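Long-range contacts in pectate lyase/Amb allergen (Acidovorax citrulli, PDB 4HWV), which probably cleaves pectate by calcium-dependent beta-elimination, the reaction of polysaccharide lyase family 1: residues Ser293-His298 with His327-Gln332; Ala401-Ala406 with Ser446-Ala451; His113-Gln118 with Glu145-Cys150; Glu354-Ala359 with Ala387-Pro392. All blocks are in the same frame, centred on the assembly; numbering follows the deposited sequence.

Contact 1: residues Ser293-His298 with His327-Gln332; sequences SNNHFH and HGNHFQ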
# COMPACT_ATOMS: atom_id res chain seq x y z
N SER A 293 -4.35 21.95 10.63
CA SER A 293 -4.87 21.59 11.95
C SER A 293 -5.57 20.24 11.91
O SER A 293 -6.28 19.91 10.95
CB SER A 293 -5.84 22.67 12.43
OG SER A 293 -6.86 22.91 11.47
N ASN A 294 -5.36 19.44 12.95
CA ASN A 294 -6.17 18.24 13.18
C ASN A 294 -6.09 17.24 12.03
O ASN A 294 -7.07 16.53 11.77
CB ASN A 294 -7.64 18.63 13.43
CG ASN A 294 -7.77 19.72 14.48
OD1 ASN A 294 -7.22 19.59 15.58
ND2 ASN A 294 -8.47 20.81 14.14
N ASN A 295 -4.95 17.18 11.35
CA ASN A 295 -4.75 16.22 10.25
C ASN A 295 -3.98 15.00 10.72
O ASN A 295 -3.28 15.05 11.74
CB ASN A 295 -3.96 16.84 9.09
CG ASN A 295 -4.60 18.09 8.54
OD1 ASN A 295 -5.58 18.03 7.80
ND2 ASN A 295 -4.03 19.24 8.87
N HIS A 296 -4.10 13.90 9.98
CA HIS A 296 -3.29 12.71 10.18
C HIS A 296 -2.37 12.57 8.97
O HIS A 296 -2.84 12.29 7.87
CB HIS A 296 -4.20 11.49 10.30
CG HIS A 296 -3.47 10.21 10.55
ND1 HIS A 296 -4.07 8.98 10.38
CD2 HIS A 296 -2.20 9.96 10.98
CE1 HIS A 296 -3.22 8.03 10.71
NE2 HIS A 296 -2.08 8.59 11.08
N PHE A 297 -1.07 12.78 9.17
CA PHE A 297 -0.08 12.61 8.12
C PHE A 297 0.69 11.35 8.42
O PHE A 297 1.22 11.23 9.52
CB PHE A 297 0.93 13.77 8.12
CG PHE A 297 0.33 15.14 7.95
CD1 PHE A 297 0.08 15.66 6.68
CD2 PHE A 297 0.03 15.93 9.05
CE1 PHE A 297 -0.45 16.93 6.51
CE2 PHE A 297 -0.50 17.22 8.89
CZ PHE A 297 -0.74 17.72 7.62
N HIS A 298 0.78 10.42 7.48
CA HIS A 298 1.49 9.18 7.79
C HIS A 298 2.16 8.56 6.60
O HIS A 298 1.70 8.72 5.47
CB HIS A 298 0.57 8.16 8.52
CG HIS A 298 -0.55 7.60 7.69
ND1 HIS A 298 -0.43 6.44 6.95
CD2 HIS A 298 -1.84 8.01 7.53
CE1 HIS A 298 -1.59 6.16 6.37
NE2 HIS A 298 -2.46 7.10 6.70
N HIS A 327 -1.05 22.59 14.11
CA HIS A 327 -1.47 22.17 15.44
C HIS A 327 -2.46 21.02 15.41
O HIS A 327 -3.28 20.91 14.49
CB HIS A 327 -2.00 23.34 16.31
CG HIS A 327 -3.34 23.87 15.91
ND1 HIS A 327 -4.52 23.33 16.38
CD2 HIS A 327 -3.69 24.93 15.14
CE1 HIS A 327 -5.54 24.04 15.92
NE2 HIS A 327 -5.06 25.01 15.16
N GLY A 328 -2.37 20.17 16.42
CA GLY A 328 -3.30 19.07 16.58
C GLY A 328 -3.10 17.95 15.58
O GLY A 328 -3.96 17.09 15.41
N ASN A 329 -1.95 17.93 14.90
CA ASN A 329 -1.72 16.91 13.89
C ASN A 329 -1.05 15.68 14.46
O ASN A 329 -0.32 15.75 15.45
CB ASN A 329 -0.85 17.46 12.75
CG ASN A 329 -1.45 18.70 12.10
OD1 ASN A 329 -2.47 18.62 11.41
ND2 ASN A 329 -0.83 19.85 12.32
N HIS A 330 -1.32 14.54 13.81
CA HIS A 330 -0.60 13.30 14.05
C HIS A 330 0.42 13.16 12.92
O HIS A 330 0.04 13.04 11.76
CB HIS A 330 -1.59 12.14 14.04
CG HIS A 330 -1.05 10.85 14.57
ND1 HIS A 330 -1.80 9.69 14.56
CD2 HIS A 330 0.13 10.53 15.16
CE1 HIS A 330 -1.09 8.71 15.10
NE2 HIS A 330 0.08 9.19 15.47
N PHE A 331 1.71 13.22 13.28
CA PHE A 331 2.81 13.08 12.34
C PHE A 331 3.37 11.67 12.56
O PHE A 331 4.23 11.47 13.42
CB PHE A 331 3.91 14.10 12.64
CG PHE A 331 3.50 15.56 12.47
CD1 PHE A 331 2.85 16.03 11.31
CD2 PHE A 331 3.84 16.47 13.45
CE1 PHE A 331 2.54 17.38 11.18
CE2 PHE A 331 3.54 17.83 13.32
CZ PHE A 331 2.91 18.29 12.18
N GLN A 332 2.88 10.69 11.79
CA GLN A 332 3.17 9.28 12.06
C GLN A 332 3.97 8.66 10.93
O GLN A 332 3.61 8.79 9.77
CB GLN A 332 1.85 8.53 12.25
CG GLN A 332 2.03 7.05 12.56
CD GLN A 332 0.72 6.32 12.77
OE1 GLN A 332 -0.33 6.75 12.30
NE2 GLN A 332 0.78 5.20 13.47
O HOH W 1 -6.30 17.32 16.83
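Asn295 and Asn329 lie side by side at matching bends of two successive coils, pointing the same way with their amide planes 6° apart. Asn329 OD1 is gripped twice, by the backbone N of Asn295 at 2.9 Å and by Asn295 ND2 at 3.0 Å, the donors arriving from opposite faces of its plane. Both amides are buried and also bonded to the preceding coil: Asn295 OD1 accepts from Asn242 N, and Asn329 ND2 donates to Leu292 O. Next to them the strands 296-298 and 330-332 run parallel, with Phe297 and Phe331 on one face. Phe297 CD2 meets Phe331 CE1 at 3.6 Å, the rings slid apart, and Phe297 CE2 is 3.5 Å from Asn329 OD1.

The other face is more open at His296 and Gln332, both partly exposed, while His330 is buried against helix 470-477. His296, its CG anti to the backbone N (chi1 -178°), holds its ring near parallel to that of His330 but displaced, centroids 4.8 Å apart. His296 NE2 donates in its ring plane to Gln332 OE1 at 2.8 Å, whereas His330 NE2 bonds to Glu354. Beside the partly exposed Asn294, a water bridges Asn294 OD1 and Gly328 O, donating to each, while Asn294 ND2 reaches Asp240. Such a file of buried asparagines, bonded amide to amide, is the asparagine stack of the right-handed parallel beta-helix of pectate lyases.

Contact 2: residues Ala401-Ala406 with Ser446-Ala451; sequences ARISAA and SALAAA
Ile403 leans against the turn formed by Ser446, Leu448 and Ala449, and its branches carry most of this small surface contact. Its CB faces Ser446 OG at 4.0 Å. From there the two branches part. CG2, anti to the backbone N, packs on Leu448 CB at 3.9 Å and lies close to Leu448 CD1 as well. CG1 leaves on the other side, beside the backbone N (chi1 -55°), and the extended second torsion (161°) carries CD1 to the turn, 3.7 Å from Ser446 OG and 3.8 Å from Ala449 N, with Ala449 CB slightly farther off.

The Ile403 and Leu448 side chains slide past each other in opposite directions, which takes Leu448 CD1 beyond the isoleucine to Ala405 N, 3.7 Å away. On the other flank Ala401 CB and Ser446 CB touch at 3.7 Å. No hydrogen bond joins the two segments, so the contact is one of apolar packing. The turn is stiffened from within: Ser446 to Ala449 form a type I beta turn, and Ser446 OG accepts from Leu448 N at 3.0 Å, an ST turn that fixes the hydroxyl against Ile403.

Ser404, at the N-cap of helix 405-414, points away. The contact thus joins the link between strand 399-401 and helix 405-414 to the exit of helix 438-445, with Leu371 of strand 369-371 touching both Ile403 and Ala449.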
# COMPACT_ATOMS: atom_id res chain seq x y z
N ALA A 401 19.39 22.24 12.85
CA ALA A 401 19.48 23.53 12.17
C ALA A 401 20.31 23.42 10.91
O ALA A 401 21.25 22.63 10.85
CB ALA A 401 20.09 24.57 13.09
N ARG A 402 19.94 24.21 9.90
CA ARG A 402 20.65 24.29 8.63
C ARG A 402 20.75 25.76 8.24
O ARG A 402 19.83 26.30 7.58
CB ARG A 402 19.91 23.49 7.55
CG ARG A 402 19.81 22.02 7.83
CD ARG A 402 21.16 21.37 7.75
NE ARG A 402 21.09 19.92 7.91
CZ ARG A 402 21.34 19.26 9.05
NH1 ARG A 402 21.63 19.92 10.18
NH2 ARG A 402 21.28 17.94 9.07
N ILE A 403 21.83 26.42 8.65
CA ILE A 403 21.95 27.87 8.51
C ILE A 403 23.32 28.23 7.95
O ILE A 403 24.33 27.60 8.33
CB ILE A 403 21.80 28.62 9.87
CG1 ILE A 403 20.51 28.26 10.60
CG2 ILE A 403 21.92 30.16 9.70
CD1 ILE A 403 20.57 28.60 12.08
N SER A 404 23.34 29.24 7.09
CA SER A 404 24.56 29.82 6.50
C SER A 404 24.60 31.33 6.76
O SER A 404 23.67 32.04 6.39
CB SER A 404 24.54 29.61 4.98
OG SER A 404 25.48 30.47 4.32
N ALA A 405 25.69 31.83 7.34
CA ALA A 405 25.83 33.26 7.61
C ALA A 405 25.92 34.11 6.36
O ALA A 405 25.51 35.28 6.37
CB ALA A 405 27.04 33.53 8.49
N ALA A 406 26.46 33.58 5.28
CA ALA A 406 26.59 34.40 4.08
C ALA A 406 25.21 34.75 3.54
O ALA A 406 24.94 35.90 3.14
CB ALA A 406 27.43 33.69 3.03
N SER A 446 23.70 24.39 15.29
CA SER A 446 24.28 25.59 14.67
C SER A 446 24.40 26.71 15.67
O SER A 446 23.42 27.11 16.29
CB SER A 446 23.40 26.09 13.52
OG SER A 446 23.95 27.31 13.00
N ALA A 447 25.61 27.24 15.79
CA ALA A 447 25.86 28.41 16.61
C ALA A 447 25.36 29.70 15.97
O ALA A 447 25.54 30.79 16.53
CB ALA A 447 27.36 28.53 16.89
N LEU A 448 24.73 29.61 14.79
CA LEU A 448 24.25 30.80 14.10
C LEU A 448 22.79 31.10 14.42
O LEU A 448 22.28 32.14 14.02
CB LEU A 448 24.44 30.68 12.59
CG LEU A 448 25.90 30.46 12.19
CD1 LEU A 448 25.94 30.31 10.69
CD2 LEU A 448 26.83 31.58 12.65
N ALA A 449 22.13 30.17 15.11
CA ALA A 449 20.75 30.38 15.55
C ALA A 449 20.71 31.51 16.59
O ALA A 449 21.56 31.56 17.47
CB ALA A 449 20.18 29.09 16.12
N ALA A 450 19.74 32.42 16.47
CA ALA A 450 19.71 33.63 17.29
C ALA A 450 18.48 33.67 18.19
O ALA A 450 17.58 32.86 18.05
CB ALA A 450 19.73 34.86 16.41
N ALA A 451 18.45 34.62 19.12
CA ALA A 451 17.35 34.73 20.07
C ALA A 451 16.03 35.04 19.35
O ALA A 451 15.96 35.95 18.52
CB ALA A 451 17.65 35.78 21.12

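Contact 3: residues His113-Gln118 with Glu145-Cys150; sequences HGYASQ and EDARAC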
# COMPACT_ATOMS: atom_id res chain seq x y z
N HIS A 113 11.05 11.46 -29.88
CA HIS A 113 12.24 10.68 -29.54
C HIS A 113 12.16 9.20 -29.87
O HIS A 113 13.14 8.48 -29.73
CB HIS A 113 12.60 10.91 -28.07
CG HIS A 113 12.85 12.34 -27.76
ND1 HIS A 113 13.97 13.01 -28.22
CD2 HIS A 113 12.11 13.26 -27.09
CE1 HIS A 113 13.92 14.27 -27.82
NE2 HIS A 113 12.80 14.45 -27.14
N GLY A 114 11.01 8.75 -30.35
CA GLY A 114 10.88 7.43 -30.93
C GLY A 114 10.79 6.27 -29.96
O GLY A 114 10.92 5.12 -30.37
N TYR A 115 10.61 6.54 -28.67
CA TYR A 115 10.49 5.44 -27.70
C TYR A 115 9.19 4.67 -27.86
O TYR A 115 8.11 5.26 -27.82
CB TYR A 115 10.66 5.95 -26.26
CG TYR A 115 12.14 6.18 -26.00
CD1 TYR A 115 12.98 5.11 -25.71
CD2 TYR A 115 12.70 7.46 -26.08
CE1 TYR A 115 14.32 5.28 -25.51
CE2 TYR A 115 14.05 7.65 -25.88
CZ TYR A 115 14.86 6.56 -25.60
OH TYR A 115 16.20 6.76 -25.41
N ALA A 116 9.31 3.35 -28.02
CA ALA A 116 8.16 2.49 -28.27
C ALA A 116 7.58 1.91 -26.99
O ALA A 116 6.51 1.31 -27.02
CB ALA A 116 8.55 1.35 -29.20
N SER A 117 8.27 2.12 -25.87
CA SER A 117 7.81 1.63 -24.57
C SER A 117 8.50 2.38 -23.45
O SER A 117 9.61 2.90 -23.62
CB SER A 117 8.10 0.14 -24.43
OG SER A 117 9.50 -0.11 -24.36
N GLN A 118 7.85 2.38 -22.29
CA GLN A 118 8.49 2.82 -21.07
C GLN A 118 9.72 1.94 -20.76
O GLN A 118 10.76 2.44 -20.34
CB GLN A 118 7.48 2.81 -19.92
CG GLN A 118 8.06 2.79 -18.50
CD GLN A 118 8.72 4.08 -18.07
OE1 GLN A 118 9.15 4.89 -18.90
NE2 GLN A 118 8.82 4.28 -16.77
N GLU A 145 16.87 11.71 -21.45
CA GLU A 145 16.36 12.71 -20.53
C GLU A 145 15.28 13.58 -21.16
O GLU A 145 14.27 13.88 -20.53
CB GLU A 145 17.51 13.56 -19.95
CG GLU A 145 17.05 14.83 -19.22
CD GLU A 145 16.23 14.56 -17.95
OE1 GLU A 145 16.12 13.39 -17.47
OE2 GLU A 145 15.70 15.55 -17.41
N ASP A 146 15.48 13.99 -22.41
CA ASP A 146 14.46 14.78 -23.10
C ASP A 146 13.18 13.96 -23.27
O ASP A 146 12.06 14.49 -23.19
CB ASP A 146 14.99 15.28 -24.44
CG ASP A 146 16.08 16.33 -24.27
OD1 ASP A 146 16.07 17.04 -23.25
OD2 ASP A 146 16.93 16.45 -25.17
N ALA A 147 13.32 12.66 -23.53
CA ALA A 147 12.15 11.80 -23.64
C ALA A 147 11.43 11.65 -22.29
O ALA A 147 10.20 11.77 -22.22
CB ALA A 147 12.51 10.46 -24.23
N ARG A 148 12.20 11.43 -21.22
CA ARG A 148 11.61 11.40 -19.89
C ARG A 148 10.88 12.71 -19.61
O ARG A 148 9.74 12.69 -19.13
CB ARG A 148 12.68 11.19 -18.80
CG ARG A 148 12.07 11.09 -17.41
CD ARG A 148 13.08 11.46 -16.31
NE ARG A 148 13.49 12.85 -16.44
CZ ARG A 148 12.74 13.89 -16.07
NH1 ARG A 148 11.56 13.71 -15.47
NH2 ARG A 148 13.18 15.11 -16.29
N ALA A 149 11.52 13.84 -19.92
CA ALA A 149 10.90 15.13 -19.64
C ALA A 149 9.58 15.30 -20.40
O ALA A 149 8.64 15.89 -19.87
CB ALA A 149 11.87 16.27 -19.96
N CYS A 150 9.51 14.79 -21.63
CA CYS A 150 8.25 14.81 -22.40
C CYS A 150 7.15 14.07 -21.67
O CYS A 150 6.03 14.56 -21.58
CB CYS A 150 8.44 14.12 -23.76
SG CYS A 150 9.30 15.08 -25.01
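His113 and Ala147 bring the two backbones nearest, with CA atoms 6.0 Å apart, where the irregular link 113-118 passes beside helix 143-159. This is loop-on-helix packing in a helical part of the protein, next to a disulfide. Gly114, with positive phi, takes the chain away from helix 108-111, and Ser117 N-caps helix 118-129. No hydrogen bond crosses between the segments.

Tyr115 sets its ring against the small Ala147, whose CB lies 3.5 Å from Tyr115 CD2 and nearly as close to CE2. The tyrosine hydroxyl bonds to Asp124, and Leu121 of helix 118-129 touches both Tyr115 and Ala147. The His113 ring packs on Asp146, Ala147 and Cys150. His113 CG stands beside the backbone N (chi1 -59°), and beyond it CD2 comes to 3.7 Å from Ala147 CA, while Ala147 N lies over one face of the ring. Nearer the backbone, His113 CB touches Ala147 CB at 3.9 Å. His113 NE2 reaches Asp146 CB at 3.6 Å, and the two side chains cross obliquely, ring and carboxylate planes 34° apart.

Ala116 O bonds to His259 NE2 of the second subunit. Cys150, in a disulfide with Cys108, places its SG in the plane of the His113 ring, at the edge, 3.9 Å from His113 CD2.

Contact 4: residues Glu354-Ala359 with Ala387-Pro392; sequences ENTRDA and AGPDRP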
# COMPACT_ATOMS: atom_id res chain seq x y z
N GLU A 354 5.02 10.35 15.98
CA GLU A 354 5.08 8.95 16.33
C GLU A 354 5.82 8.17 15.25
O GLU A 354 5.37 8.12 14.10
CB GLU A 354 3.66 8.39 16.50
CG GLU A 354 3.62 6.92 16.91
CD GLU A 354 2.22 6.33 17.03
OE1 GLU A 354 1.24 7.00 16.62
OE2 GLU A 354 2.11 5.20 17.53
N ASN A 355 6.94 7.56 15.61
CA ASN A 355 7.74 6.82 14.65
C ASN A 355 8.75 5.96 15.39
O ASN A 355 8.78 5.93 16.64
CB ASN A 355 8.45 7.77 13.66
CG ASN A 355 8.76 7.11 12.30
OD1 ASN A 355 8.69 5.89 12.16
ND2 ASN A 355 9.15 7.92 11.31
N THR A 356 9.58 5.27 14.62
CA THR A 356 10.73 4.57 15.16
C THR A 356 11.96 4.93 14.35
O THR A 356 11.85 5.28 13.17
CB THR A 356 10.53 3.05 15.13
OG1 THR A 356 11.70 2.41 15.67
CG2 THR A 356 10.28 2.53 13.71
N ARG A 357 13.14 4.81 14.97
CA ARG A 357 14.40 4.99 14.26
C ARG A 357 14.89 3.68 13.65
O ARG A 357 15.89 3.68 12.94
CB ARG A 357 15.47 5.54 15.20
CG ARG A 357 15.20 7.00 15.63
CD ARG A 357 16.37 7.62 16.41
NE ARG A 357 17.57 7.71 15.58
CZ ARG A 357 18.61 6.90 15.68
NH1 ARG A 357 18.63 5.92 16.59
NH2 ARG A 357 19.66 7.05 14.87
N ASP A 358 14.19 2.58 13.92
CA ASP A 358 14.57 1.26 13.40
C ASP A 358 14.80 1.34 11.89
O ASP A 358 13.89 1.67 11.15
CB ASP A 358 13.45 0.26 13.73
CG ASP A 358 13.83 -1.19 13.41
OD1 ASP A 358 14.61 -1.44 12.47
OD2 ASP A 358 13.31 -2.09 14.10
N ALA A 359 16.02 1.01 11.45
CA ALA A 359 16.41 1.24 10.06
C ALA A 359 15.67 0.32 9.10
O ALA A 359 15.69 0.53 7.88
CB ALA A 359 17.92 1.07 9.90
N ALA A 387 10.57 5.41 18.95
CA ALA A 387 11.15 4.14 19.35
C ALA A 387 12.46 3.88 18.62
O ALA A 387 12.91 4.68 17.81
CB ALA A 387 10.16 3.01 19.08
N GLY A 388 13.07 2.75 18.92
CA GLY A 388 14.28 2.37 18.21
C GLY A 388 14.99 1.28 18.99
O GLY A 388 15.13 1.38 20.21
N PRO A 389 15.43 0.22 18.30
CA PRO A 389 16.07 -0.91 18.97
C PRO A 389 17.51 -0.60 19.37
O PRO A 389 18.06 -1.34 20.18
CB PRO A 389 16.05 -2.00 17.90
CG PRO A 389 16.11 -1.24 16.62
CD PRO A 389 15.24 -0.04 16.86
N ASP A 390 18.12 0.44 18.83
CA ASP A 390 19.56 0.61 19.02
C ASP A 390 19.95 1.44 20.25
O ASP A 390 20.85 1.07 21.00
CB ASP A 390 20.22 1.19 17.76
N ARG A 391 19.29 2.56 20.43
CA ARG A 391 19.62 3.49 21.52
C ARG A 391 18.40 4.37 21.78
O ARG A 391 17.56 4.53 20.90
CB ARG A 391 20.80 4.37 21.12
CG ARG A 391 20.49 5.36 19.99
CD ARG A 391 21.41 6.56 20.05
NE ARG A 391 21.39 7.36 18.83
CZ ARG A 391 20.49 8.32 18.57
NH1 ARG A 391 19.52 8.58 19.44
NH2 ARG A 391 20.56 9.00 17.43
N PRO A 392 18.31 4.96 22.98
CA PRO A 392 17.20 5.90 23.22
C PRO A 392 17.27 7.12 22.30
O PRO A 392 18.34 7.64 22.01
CB PRO A 392 17.41 6.34 24.67
CG PRO A 392 18.30 5.30 25.28
CD PRO A 392 19.14 4.74 24.18
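The guanidinium groups of Arg357 and Arg391 lie flat on each other, centres 3.7 Å apart and planes at 16°. Arg391 NH2 sits over the centre of the Arg357 group, and Arg357 NH1 over that of Arg391. At the edge of the Arg391 group, in its plane, NH1 donates to Pro392 O at 3.0 Å; the same nitrogen forms a salt bridge with Asp397, which the Arg357 side chain also touches. That negative charge may ease the repulsion between the like groups, whose NH2 atoms are 3.3 Å apart. Arg357 reaches the stack through a bend at its third torsion (64°).

The backbones pair as successive coils of the parallel beta-helix, at the ends of strands 345-356 and 376-387. Ala387 N donates to Asn355 O at 3.0 Å, and Arg357 N to Ala387 O at 2.9 Å. Thr356 and Ala387 form the bridge, their side chains on one face. Past it the coils diverge: Thr356 OG1 accepts from Asp358 N at 3.0 Å, an ST turn. Asp358, its OD1 bonded to Ser360, crosses Pro389 at about a right angle, with Asp358 CB 3.6 Å from Pro389 CD.

From the N terminus, contact 3 comes first and closes a largely helical loop near one end of helix 143-159. Contact 1 then closes one coil of the beta-helix, and contact 4 another of similar length. Contact 2 comes last, closing the longest loop, which is half helix. All four are in series; none nests in or crosses another. Only contacts 1 and 4 touch: strands 330-332 and 345-356 are neighbours, and Phe331 O lies 2.9 Å from Glu354 N, a probable hydrogen bond. Contact 3 lies on the opposite side of the chain's centre from contact 1, while contact 2 ties the strand-to-helix link at 401-406 to the loop after helix 438-445, its nearest atoms about 12 Å from contact 4.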